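Side-chain contacts in beta-glucanase (Podospora anserina, PDB 4LE4), which probably hydrolyses beta-glucans as a family GH131 glycoside hydrolase and binds cellotriose in this crystal: residues N19-G24 with I83-A88; A54-R59 with P243-P248; N76-E81 with S220-Y225; T151-E156 with F178-G183. All coordinates share one frame; numbering follows the deposited sequence.

Interaction 1. Residues N19-G24 with I83-A88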
# COMPACT_ATOMS: atom_id res chain seq x y z
N ASN A 19 13.15 8.00 -10.68
CA ASN A 19 13.40 9.32 -11.25
C ASN A 19 13.28 9.33 -12.77
O ASN A 19 13.26 10.40 -13.38
CB ASN A 19 14.78 9.83 -10.87
CG ASN A 19 14.88 10.26 -9.42
OD1 ASN A 19 15.94 10.11 -8.79
ND2 ASN A 19 13.80 10.83 -8.89
N LYS A 20 13.23 8.16 -13.39
CA LYS A 20 13.11 8.14 -14.85
C LYS A 20 11.72 8.59 -15.30
O LYS A 20 11.53 8.99 -16.45
CB LYS A 20 13.38 6.74 -15.39
CG LYS A 20 14.80 6.25 -15.16
CD LYS A 20 14.90 4.79 -15.59
CE LYS A 20 16.30 4.24 -15.40
NZ LYS A 20 16.40 2.86 -15.97
N TRP A 21 10.76 8.54 -14.40
CA TRP A 21 9.39 8.93 -14.73
C TRP A 21 9.19 10.43 -14.62
O TRP A 21 9.74 11.07 -13.72
CB TRP A 21 8.42 8.24 -13.78
CG TRP A 21 6.99 8.48 -14.13
CD1 TRP A 21 6.19 7.66 -14.88
CD2 TRP A 21 6.17 9.59 -13.73
NE1 TRP A 21 4.93 8.19 -14.97
CE2 TRP A 21 4.89 9.37 -14.28
CE3 TRP A 21 6.39 10.74 -12.97
CZ2 TRP A 21 3.82 10.26 -14.09
CZ3 TRP A 21 5.34 11.63 -12.78
CH2 TRP A 21 4.07 11.38 -13.34
N SER A 22 8.40 10.99 -15.53
CA SER A 22 8.05 12.42 -15.53
C SER A 22 6.74 12.56 -16.29
O SER A 22 6.36 11.67 -17.05
CB SER A 22 9.12 13.26 -16.24
OG SER A 22 9.07 13.05 -17.64
N TRP A 23 6.05 13.67 -16.08
CA TRP A 23 4.79 13.87 -16.77
C TRP A 23 4.97 13.80 -18.28
O TRP A 23 4.14 13.23 -18.99
CB TRP A 23 4.18 15.22 -16.37
CG TRP A 23 3.61 15.20 -14.98
CD1 TRP A 23 4.05 15.89 -13.90
CD2 TRP A 23 2.48 14.44 -14.53
NE1 TRP A 23 3.26 15.62 -12.79
CE2 TRP A 23 2.29 14.73 -13.16
CE3 TRP A 23 1.61 13.54 -15.15
CZ2 TRP A 23 1.26 14.16 -12.40
CZ3 TRP A 23 0.58 12.97 -14.40
CH2 TRP A 23 0.42 13.28 -13.03
N GLY A 24 6.09 14.34 -18.76
CA GLY A 24 6.36 14.34 -20.19
C GLY A 24 6.93 13.05 -20.74
O GLY A 24 7.03 12.88 -21.95
N ILE A 83 2.12 5.76 -7.67
CA ILE A 83 0.87 5.42 -8.34
C ILE A 83 1.22 4.54 -9.56
O ILE A 83 2.18 4.81 -10.26
CB ILE A 83 0.13 6.71 -8.81
CG1 ILE A 83 -0.34 7.49 -7.57
CG2 ILE A 83 -1.17 6.39 -9.61
CD1 ILE A 83 -0.84 8.86 -7.90
N PRO A 84 0.44 3.46 -9.79
CA PRO A 84 0.72 2.60 -10.94
C PRO A 84 0.70 3.40 -12.25
O PRO A 84 -0.19 4.23 -12.47
CB PRO A 84 -0.42 1.57 -10.90
CG PRO A 84 -0.78 1.52 -9.44
CD PRO A 84 -0.72 2.99 -9.05
N GLN A 85 1.70 3.14 -13.10
CA GLN A 85 1.80 3.77 -14.43
C GLN A 85 1.44 2.60 -15.32
O GLN A 85 2.24 1.67 -15.46
CB GLN A 85 3.22 4.23 -14.75
CG GLN A 85 3.37 4.74 -16.19
CD GLN A 85 2.42 5.88 -16.47
OE1 GLN A 85 2.52 6.94 -15.85
NE2 GLN A 85 1.47 5.65 -17.39
N THR A 86 0.24 2.63 -15.90
CA THR A 86 -0.26 1.53 -16.72
C THR A 86 -1.40 1.96 -17.67
O THR A 86 -2.09 2.96 -17.47
CB THR A 86 -0.79 0.38 -15.80
OG1 THR A 86 -1.32 -0.69 -16.58
CG2 THR A 86 -1.91 0.90 -14.90
N THR A 87 -1.58 1.15 -18.72
CA THR A 87 -2.65 1.36 -19.68
C THR A 87 -3.63 0.20 -19.50
O THR A 87 -4.66 0.14 -20.16
CB THR A 87 -2.12 1.33 -21.15
OG1 THR A 87 -1.53 0.05 -21.41
CG2 THR A 87 -1.06 2.40 -21.36
N ALA A 88 -3.32 -0.73 -18.61
CA ALA A 88 -4.20 -1.87 -18.38
C ALA A 88 -5.49 -1.41 -17.71
O ALA A 88 -5.49 -0.42 -16.99
CB ALA A 88 -3.48 -2.92 -17.52

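Interaction 2. Residues A54-R59 with P243-P248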
# COMPACT_ATOMS: atom_id res chain seq x y z
N ALA A 54 9.00 -14.78 2.35
CA ALA A 54 8.28 -15.89 1.72
C ALA A 54 7.90 -15.57 0.28
O ALA A 54 7.56 -16.46 -0.50
CB ALA A 54 7.03 -16.22 2.53
N ASP A 55 7.91 -14.29 -0.05
CA ASP A 55 7.55 -13.85 -1.40
C ASP A 55 8.72 -13.98 -2.36
O ASP A 55 9.46 -13.02 -2.58
CB ASP A 55 7.11 -12.39 -1.41
CG ASP A 55 6.64 -11.92 -2.79
OD1 ASP A 55 6.71 -12.69 -3.77
OD2 ASP A 55 6.17 -10.77 -2.88
N THR A 56 8.86 -15.14 -2.96
CA THR A 56 9.96 -15.36 -3.89
C THR A 56 9.68 -14.72 -5.23
O THR A 56 10.53 -14.72 -6.14
CB THR A 56 10.22 -16.88 -4.06
OG1 THR A 56 9.06 -17.51 -4.57
CG2 THR A 56 10.58 -17.49 -2.74
N GLY A 57 8.49 -14.13 -5.36
CA GLY A 57 8.13 -13.45 -6.59
C GLY A 57 8.63 -12.01 -6.64
O GLY A 57 8.64 -11.39 -7.70
N SER A 58 9.09 -11.49 -5.50
CA SER A 58 9.60 -10.11 -5.41
C SER A 58 11.09 -10.19 -5.08
O SER A 58 11.45 -10.83 -4.10
CB SER A 58 8.90 -9.35 -4.29
OG SER A 58 7.54 -9.14 -4.58
N ARG A 59 11.94 -9.57 -5.88
CA ARG A 59 13.38 -9.63 -5.59
C ARG A 59 13.77 -8.69 -4.45
O ARG A 59 14.57 -9.04 -3.58
CB ARG A 59 14.19 -9.28 -6.84
CG ARG A 59 15.69 -9.29 -6.59
CD ARG A 59 16.44 -9.23 -7.91
NE ARG A 59 15.99 -8.15 -8.78
CZ ARG A 59 16.36 -6.88 -8.70
NH1 ARG A 59 17.22 -6.46 -7.77
NH2 ARG A 59 15.92 -6.03 -9.62
N PRO A 243 2.14 -15.20 -8.83
CA PRO A 243 1.94 -16.10 -9.98
C PRO A 243 3.26 -16.67 -10.49
O PRO A 243 4.31 -16.03 -10.38
CB PRO A 243 1.28 -15.20 -11.03
CG PRO A 243 0.62 -14.12 -10.20
CD PRO A 243 1.67 -13.84 -9.14
N GLY A 244 3.23 -17.87 -11.05
CA GLY A 244 4.45 -18.44 -11.60
C GLY A 244 5.58 -18.83 -10.65
O GLY A 244 6.66 -19.24 -11.11
N GLN A 245 5.35 -18.70 -9.35
CA GLN A 245 6.36 -19.09 -8.37
C GLN A 245 5.86 -20.33 -7.67
O GLN A 245 4.67 -20.60 -7.64
CB GLN A 245 6.57 -18.00 -7.32
CG GLN A 245 7.50 -16.89 -7.73
CD GLN A 245 8.91 -17.40 -8.04
OE1 GLN A 245 9.58 -17.98 -7.18
NE2 GLN A 245 9.35 -17.18 -9.27
N PRO A 246 6.78 -21.14 -7.11
CA PRO A 246 6.31 -22.34 -6.41
C PRO A 246 5.55 -21.85 -5.16
O PRO A 246 5.96 -20.88 -4.51
CB PRO A 246 7.62 -23.04 -6.06
CG PRO A 246 8.56 -22.61 -7.17
CD PRO A 246 8.24 -21.14 -7.28
N ILE A 247 4.47 -22.53 -4.81
CA ILE A 247 3.68 -22.15 -3.65
C ILE A 247 4.36 -22.57 -2.35
O ILE A 247 4.58 -23.77 -2.11
CB ILE A 247 2.27 -22.77 -3.74
CG1 ILE A 247 1.71 -22.55 -5.15
CG2 ILE A 247 1.36 -22.16 -2.70
CD1 ILE A 247 0.35 -23.18 -5.38
N PRO A 248 4.70 -21.60 -1.48
CA PRO A 248 5.36 -21.93 -0.21
C PRO A 248 4.59 -22.98 0.60
O PRO A 248 5.25 -23.89 1.13
CB PRO A 248 5.45 -20.57 0.49
CG PRO A 248 4.29 -19.80 -0.08
CD PRO A 248 4.33 -20.17 -1.54
O HOH W 1 8.45 -19.68 -3.56

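Interaction 3. Residues N76-E81 with S220-Y225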
# COMPACT_ATOMS: atom_id res chain seq x y z
N ASN A 76 -0.58 19.88 4.68
CA ASN A 76 -0.17 19.69 6.08
C ASN A 76 -0.17 18.22 6.53
O ASN A 76 0.04 17.93 7.72
CB ASN A 76 -1.09 20.49 6.97
CG ASN A 76 -2.53 20.28 6.62
OD1 ASN A 76 -3.05 19.16 6.77
ND2 ASN A 76 -3.19 21.33 6.13
N MET A 77 -0.44 17.32 5.60
CA MET A 77 -0.40 15.86 5.85
C MET A 77 0.96 15.40 5.26
O MET A 77 1.39 15.94 4.23
CB MET A 77 -1.49 15.09 5.07
CG MET A 77 -2.92 15.57 5.16
SD MET A 77 -3.43 16.65 3.79
CE MET A 77 -3.84 15.54 2.53
N ARG A 78 1.63 14.43 5.88
CA ARG A 78 2.89 13.89 5.31
C ARG A 78 2.52 12.78 4.33
O ARG A 78 1.63 11.98 4.60
CB ARG A 78 3.78 13.24 6.37
CG ARG A 78 4.07 14.09 7.57
CD ARG A 78 4.39 13.16 8.78
NE ARG A 78 5.81 13.02 8.77
CZ ARG A 78 6.57 12.29 9.58
NH1 ARG A 78 6.09 11.53 10.57
NH2 ARG A 78 7.87 12.42 9.40
N ARG A 79 3.21 12.72 3.20
CA ARG A 79 2.91 11.70 2.18
C ARG A 79 4.13 11.27 1.38
O ARG A 79 4.95 12.08 1.04
CB ARG A 79 1.91 12.24 1.14
CG ARG A 79 0.61 12.81 1.71
CD ARG A 79 -0.16 13.54 0.64
NE ARG A 79 -0.85 12.60 -0.22
CZ ARG A 79 -1.82 12.94 -1.06
NH1 ARG A 79 -2.21 14.22 -1.15
NH2 ARG A 79 -2.40 12.02 -1.82
N THR A 80 4.18 9.98 1.06
CA THR A 80 5.19 9.41 0.17
C THR A 80 4.35 8.33 -0.52
O THR A 80 3.99 7.32 0.10
CB THR A 80 6.37 8.73 0.89
OG1 THR A 80 7.13 9.71 1.61
CG2 THR A 80 7.28 8.08 -0.14
N GLU A 81 4.02 8.58 -1.77
CA GLU A 81 3.15 7.65 -2.50
C GLU A 81 3.60 7.44 -3.94
O GLU A 81 4.13 8.36 -4.56
CB GLU A 81 1.70 8.22 -2.50
CG GLU A 81 1.12 8.38 -1.10
CD GLU A 81 0.07 9.50 -1.01
OE1 GLU A 81 -0.62 9.77 -2.04
OE2 GLU A 81 -0.05 10.11 0.08
N SER A 220 8.45 12.50 13.40
CA SER A 220 9.60 11.68 13.67
C SER A 220 9.61 10.76 12.45
O SER A 220 8.57 10.54 11.81
CB SER A 220 9.44 10.85 14.95
OG SER A 220 8.32 9.98 14.88
N ASN A 221 10.77 10.23 12.11
CA ASN A 221 10.86 9.36 10.95
C ASN A 221 10.03 8.11 11.15
O ASN A 221 10.03 7.51 12.22
CB ASN A 221 12.32 9.01 10.68
CG ASN A 221 13.08 10.17 10.05
OD1 ASN A 221 12.65 11.31 10.10
ND2 ASN A 221 14.23 9.87 9.46
N GLU A 222 9.31 7.75 10.09
CA GLU A 222 8.45 6.57 10.09
C GLU A 222 8.74 5.76 8.84
O GLU A 222 8.73 6.31 7.74
CB GLU A 222 6.98 6.99 10.11
CG GLU A 222 6.61 7.69 11.40
CD GLU A 222 5.17 8.14 11.45
OE1 GLU A 222 4.36 7.54 10.72
OE2 GLU A 222 4.84 9.07 12.22
N ASP A 223 9.02 4.48 9.04
CA ASP A 223 9.36 3.57 7.94
C ASP A 223 8.28 2.50 7.74
O ASP A 223 7.82 1.89 8.71
CB ASP A 223 10.68 2.85 8.22
CG ASP A 223 11.91 3.79 8.22
OD1 ASP A 223 11.92 4.79 7.46
OD2 ASP A 223 12.89 3.50 8.96
N PHE A 224 7.92 2.25 6.48
CA PHE A 224 6.92 1.23 6.12
C PHE A 224 7.57 0.35 5.06
O PHE A 224 8.16 0.86 4.13
CB PHE A 224 5.68 1.91 5.55
CG PHE A 224 5.07 2.95 6.48
CD1 PHE A 224 5.64 4.21 6.59
CD2 PHE A 224 3.95 2.64 7.24
CE1 PHE A 224 5.09 5.17 7.46
CE2 PHE A 224 3.39 3.59 8.11
CZ PHE A 224 3.95 4.84 8.22
N TYR A 225 7.45 -0.96 5.20
CA TYR A 225 8.08 -1.91 4.29
C TYR A 225 7.04 -2.53 3.40
O TYR A 225 5.99 -2.93 3.88
CB TYR A 225 8.80 -2.97 5.11
CG TYR A 225 9.87 -2.31 5.94
CD1 TYR A 225 11.17 -2.19 5.45
CD2 TYR A 225 9.57 -1.73 7.18
CE1 TYR A 225 12.16 -1.49 6.17
CE2 TYR A 225 10.53 -1.04 7.91
CZ TYR A 225 11.84 -0.92 7.40
OH TYR A 225 12.84 -0.27 8.11

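Interaction 4. Residues T151-E156 with F178-G183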
# COMPACT_ATOMS: atom_id res chain seq x y z
N THR A 151 -14.53 1.06 9.34
CA THR A 151 -13.68 -0.12 9.57
C THR A 151 -14.49 -1.43 9.44
O THR A 151 -15.54 -1.62 10.08
CB THR A 151 -13.04 -0.07 10.97
OG1 THR A 151 -12.14 1.04 11.01
CG2 THR A 151 -12.29 -1.38 11.30
N GLN A 152 -13.99 -2.34 8.62
CA GLN A 152 -14.66 -3.62 8.41
C GLN A 152 -13.88 -4.79 8.98
O GLN A 152 -14.41 -5.88 9.14
CB GLN A 152 -14.85 -3.87 6.92
CG GLN A 152 -15.56 -2.77 6.18
CD GLN A 152 -17.01 -2.67 6.56
OE1 GLN A 152 -17.72 -3.68 6.62
NE2 GLN A 152 -17.46 -1.45 6.81
N TRP A 153 -12.60 -4.55 9.26
CA TRP A 153 -11.74 -5.62 9.78
C TRP A 153 -10.54 -4.92 10.43
O TRP A 153 -10.18 -3.84 10.03
CB TRP A 153 -11.26 -6.47 8.58
CG TRP A 153 -10.21 -7.48 8.91
CD1 TRP A 153 -10.40 -8.79 9.25
CD2 TRP A 153 -8.80 -7.26 8.93
NE1 TRP A 153 -9.18 -9.40 9.46
CE2 TRP A 153 -8.19 -8.48 9.27
CE3 TRP A 153 -8.00 -6.14 8.68
CZ2 TRP A 153 -6.79 -8.62 9.37
CZ3 TRP A 153 -6.60 -6.28 8.78
CH2 TRP A 153 -6.02 -7.52 9.12
N SER A 154 -9.96 -5.52 11.46
CA SER A 154 -8.77 -4.92 12.06
C SER A 154 -7.94 -5.99 12.80
O SER A 154 -8.43 -7.09 13.07
CB SER A 154 -9.15 -3.77 13.02
OG SER A 154 -9.96 -4.23 14.09
N VAL A 155 -6.69 -5.69 13.10
CA VAL A 155 -5.86 -6.65 13.80
C VAL A 155 -4.76 -5.88 14.51
O VAL A 155 -4.40 -4.78 14.08
CB VAL A 155 -5.25 -7.68 12.79
CG1 VAL A 155 -4.32 -6.99 11.84
CG2 VAL A 155 -4.56 -8.79 13.52
N GLU A 156 -4.24 -6.42 15.61
CA GLU A 156 -3.15 -5.74 16.32
C GLU A 156 -1.98 -5.66 15.33
O GLU A 156 -1.58 -6.69 14.78
CB GLU A 156 -2.72 -6.55 17.52
CG GLU A 156 -1.46 -6.00 18.22
CD GLU A 156 -1.67 -4.61 18.78
OE1 GLU A 156 -2.84 -4.27 19.09
OE2 GLU A 156 -0.68 -3.85 18.94
N PHE A 178 -12.14 -8.41 1.01
CA PHE A 178 -10.83 -8.34 1.62
C PHE A 178 -10.20 -9.71 1.83
O PHE A 178 -10.76 -10.55 2.53
CB PHE A 178 -10.97 -7.60 2.95
CG PHE A 178 -9.68 -7.44 3.72
CD1 PHE A 178 -8.70 -6.55 3.29
CD2 PHE A 178 -9.50 -8.12 4.91
CE1 PHE A 178 -7.56 -6.33 4.06
CE2 PHE A 178 -8.37 -7.92 5.69
CZ PHE A 178 -7.41 -7.02 5.26
N TRP A 179 -9.04 -9.92 1.21
CA TRP A 179 -8.28 -11.17 1.34
C TRP A 179 -7.03 -10.80 2.14
O TRP A 179 -6.48 -9.71 1.97
CB TRP A 179 -7.90 -11.71 -0.03
CG TRP A 179 -9.07 -12.18 -0.80
CD1 TRP A 179 -10.03 -11.42 -1.40
CD2 TRP A 179 -9.42 -13.55 -1.06
NE1 TRP A 179 -10.96 -12.23 -2.03
CE2 TRP A 179 -10.61 -13.54 -1.83
CE3 TRP A 179 -8.84 -14.78 -0.71
CZ2 TRP A 179 -11.24 -14.72 -2.28
CZ3 TRP A 179 -9.46 -15.96 -1.15
CH2 TRP A 179 -10.64 -15.92 -1.93
N HIS A 180 -6.59 -11.69 3.02
CA HIS A 180 -5.47 -11.37 3.88
C HIS A 180 -4.78 -12.58 4.45
O HIS A 180 -5.39 -13.63 4.56
CB HIS A 180 -6.03 -10.55 5.07
CG HIS A 180 -5.09 -10.36 6.23
ND1 HIS A 180 -4.19 -9.31 6.33
CD2 HIS A 180 -4.92 -11.08 7.37
CE1 HIS A 180 -3.51 -9.41 7.46
NE2 HIS A 180 -3.94 -10.47 8.10
N SER A 181 -3.51 -12.43 4.79
CA SER A 181 -2.78 -13.47 5.49
C SER A 181 -1.57 -12.78 6.10
O SER A 181 -1.25 -11.65 5.76
CB SER A 181 -2.28 -14.58 4.56
OG SER A 181 -1.21 -14.10 3.79
N THR A 182 -0.92 -13.45 7.05
CA THR A 182 0.31 -12.88 7.58
C THR A 182 1.40 -13.91 7.27
O THR A 182 1.11 -15.09 7.16
CB THR A 182 0.28 -12.61 9.09
OG1 THR A 182 -0.14 -13.79 9.80
CG2 THR A 182 -0.66 -11.45 9.38
N GLY A 183 2.62 -13.42 7.12
CA GLY A 183 3.76 -14.29 6.86
C GLY A 183 3.75 -15.06 5.56
O GLY A 183 3.62 -14.50 4.49

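Interaction 1. Residues N19-G24 with I83-A88
Gln85 OE1 is the polar atom on which this contact turns: it accepts a hydrogen bond from the indole nitrogen Trp21 NE1 and another from Gln31 NE2. The protein is a concanavalin-clan beta-sandwich, and here the loop between strands 2-6 and 30-34 meets the chain just beyond strand 78-84, in one of the two sheets. The bond from Trp21 NE1 to Gln85 OE1 measures 2.9 Å and is nearly straight, with an angle of 162° at the hydrogen. The acceptor sits at the indole edge, close to the ring plane, whereas the donor stands somewhat tilted from the plane of the amide carbonyl.

Both side chains leave their backbones with CG anti to N, and Gln85 bends at chi2 (57°), carrying its amide toward the indole edge; the amide and indole planes are 23° apart. Two donors on one oxygen are likely to fix the rotation of this amide. Gln31 belongs to strand 30-34, whose side chains also pack against Trp21 and Ile83, so the loop, the strand end and their neighbouring strand meet at one point. Beyond Gln85 the chain enters an ST turn, in which Ala88 N donates to Thr86 OG1 at 2.9 Å. At the far end of the indole, Trp21 CH2 lies 3.6 Å above the ring of Trp23, over its centre.

Interaction 2. Residues A54-R59 with P243-P248
Gln245 reaches across from the C-terminal tail to Thr56 and Gly57, which form the middle of a type I turn running from Asp55 to Ser58. Its CB lies 3.7 Å from Thr56 OG1. CG, set anti to the carbonyl carbon, comes to rest 3.7 Å from Gly57 CA, a van der Waals touch against a residue with no side chain to intervene, and also lies beside Thr56 OG1. The chain then bends at chi2 (-61°), folding the amide back over the turn and bringing CD within 3.5 Å of Thr56 OG1. At the tip, OE1 receives the hydroxyl: Thr56 OG1 donates to Gln245 OE1 at 2.7 Å, tilted modestly from the carbonyl plane.

A water that donates to Pro246 O at 2.9 Å also approaches Thr56 OG1 at 2.5 Å, a distance so short that this leg is doubtful. Within the turn, Asp55 OD1 accepts from Gly57 N at 2.8 Å in an Asx turn, and Ser58 OG donates to Asp55 OD2 at 2.7 Å from above the carboxylate plane. A CB on Gly57 would be crowded by Asp55 OD1. Lys51 and Asn10 add further hydrogen bonds to the backbone of this loop, which links strands 44-47 and 61-66.

The direct bond between loop and tail joins two neutral groups, the hydroxyl of Thr56 donating to the amide oxygen of Gln245. The tail is therefore held at the surface by directional hydrogen bonding, without any salt bridge between the two segments.

Interaction 3. Residues N76-E81 with S220-Y225
Arg78 on strand 78-84 reaches across to Ser220, just ahead of strand 222-233, and Glu222, its first residue, and so bridges the two facing sheets of the beta-sandwich.

Hydrogen bonding comes first. Both terminal nitrogens of the guanidinium grip one atom end-on, NH1 to Ser220 O at 2.9 Å and NH2 to the same Ser220 O at 3.1 Å. The oxygen lies almost exactly in the guanidinium plane, and the two donors reach it from the same face of its peptide: NH1 is tilted moderately from the carbonyl plane, while NH2 stands well above it. A bend at chi3 (93°) swings the guanidinium into this position. NH2 also donates to Asp67 O.

The ionic part is shared. Arg78 NH1 forms a salt bridge to Glu222 OE2 at 3.2 Å, with the guanidinium and carboxylate planes nearly perpendicular (87°), so a single nitrogen meets a single carboxylate oxygen, without a coplanar two-bond pairing. NH1 makes a second salt bridge to Glu211, while Glu222 OE1 accepts from His115 NE2. A leucine in place of Arg78 would probably leave the carboxylates of Glu222 and Glu211 without their common positive mate and Ser220 O without these two donors.

On the other face of the strand, Arg79 and Glu81 form a salt bridge of a different shape, side-on with one nitrogen to each oxygen. Arg79 NH2 meets Glu81 OE1 at 2.9 Å, and Arg79 NE meets Glu81 OE2 at 2.6 Å, nearly straight at 172°.

Interaction 4. Residues T151-E156 with F178-G183
With CG swung anti to the backbone nitrogen in each of them, Trp153 (chi1 172°), Phe178 and His180 send their rings into the space between strands 150-156 and 175-182. These strands belong to the two different sheets of the beta-sandwich, and the three side chains form an aromatic cluster between them.

Phe178 comes up beneath one face of the indole. Its CE2 lies 3.3 Å from Trp153 CD2, over the centre of the ring system, while CZ approaches Trp153 CE3 at 3.6 Å. The two planes are inclined at 48°. His180, two residues on along the same face of its strand, meets the indole differently: the edge of the six-membered ring points at the imidazole face, an edge-to-face pair with planes at 52°.

Cutting Trp153 back to an alanine is likely to open a gap between the sheets and leave the CE2 edge of Phe178 and one face of His180 without the indole they pack on. Phe178 also stacks on Trp145, the residue opposite which Gln152 and Trp153 form a classic beta bulge, and His180 meets the ring of His163. At the far rim of the indole, Trp153 CH2 lies 3.6 Å from His180 CE1, and Trp153 CZ2 sits over the centre of the imidazole.

In the fold
From the N terminus, the loop 19-24 opens interaction 1, and 54-59 and 76-81 open interactions 2 and 3 before 83-88 closes the first; interaction 1 therefore crosses both of the others. It adjoins interaction 3 along strand 78-84. Interaction 4 closes a short loop of 21 residues, nested within interaction 3, which closes at 220-225 and is itself nested within interaction 2, closed last by the C-terminal tail. Interactions 3 and 4, their centres about 21 Å apart, each join the two sheets, whereas interaction 1 ties the loop before strand 30-34 to the end of strand 78-84, and interaction 2 ties the loop before strand 61-66 to the tail. Interactions 2 and 4 touch where Ala54 CB lies 4.3 Å from Gly183 O.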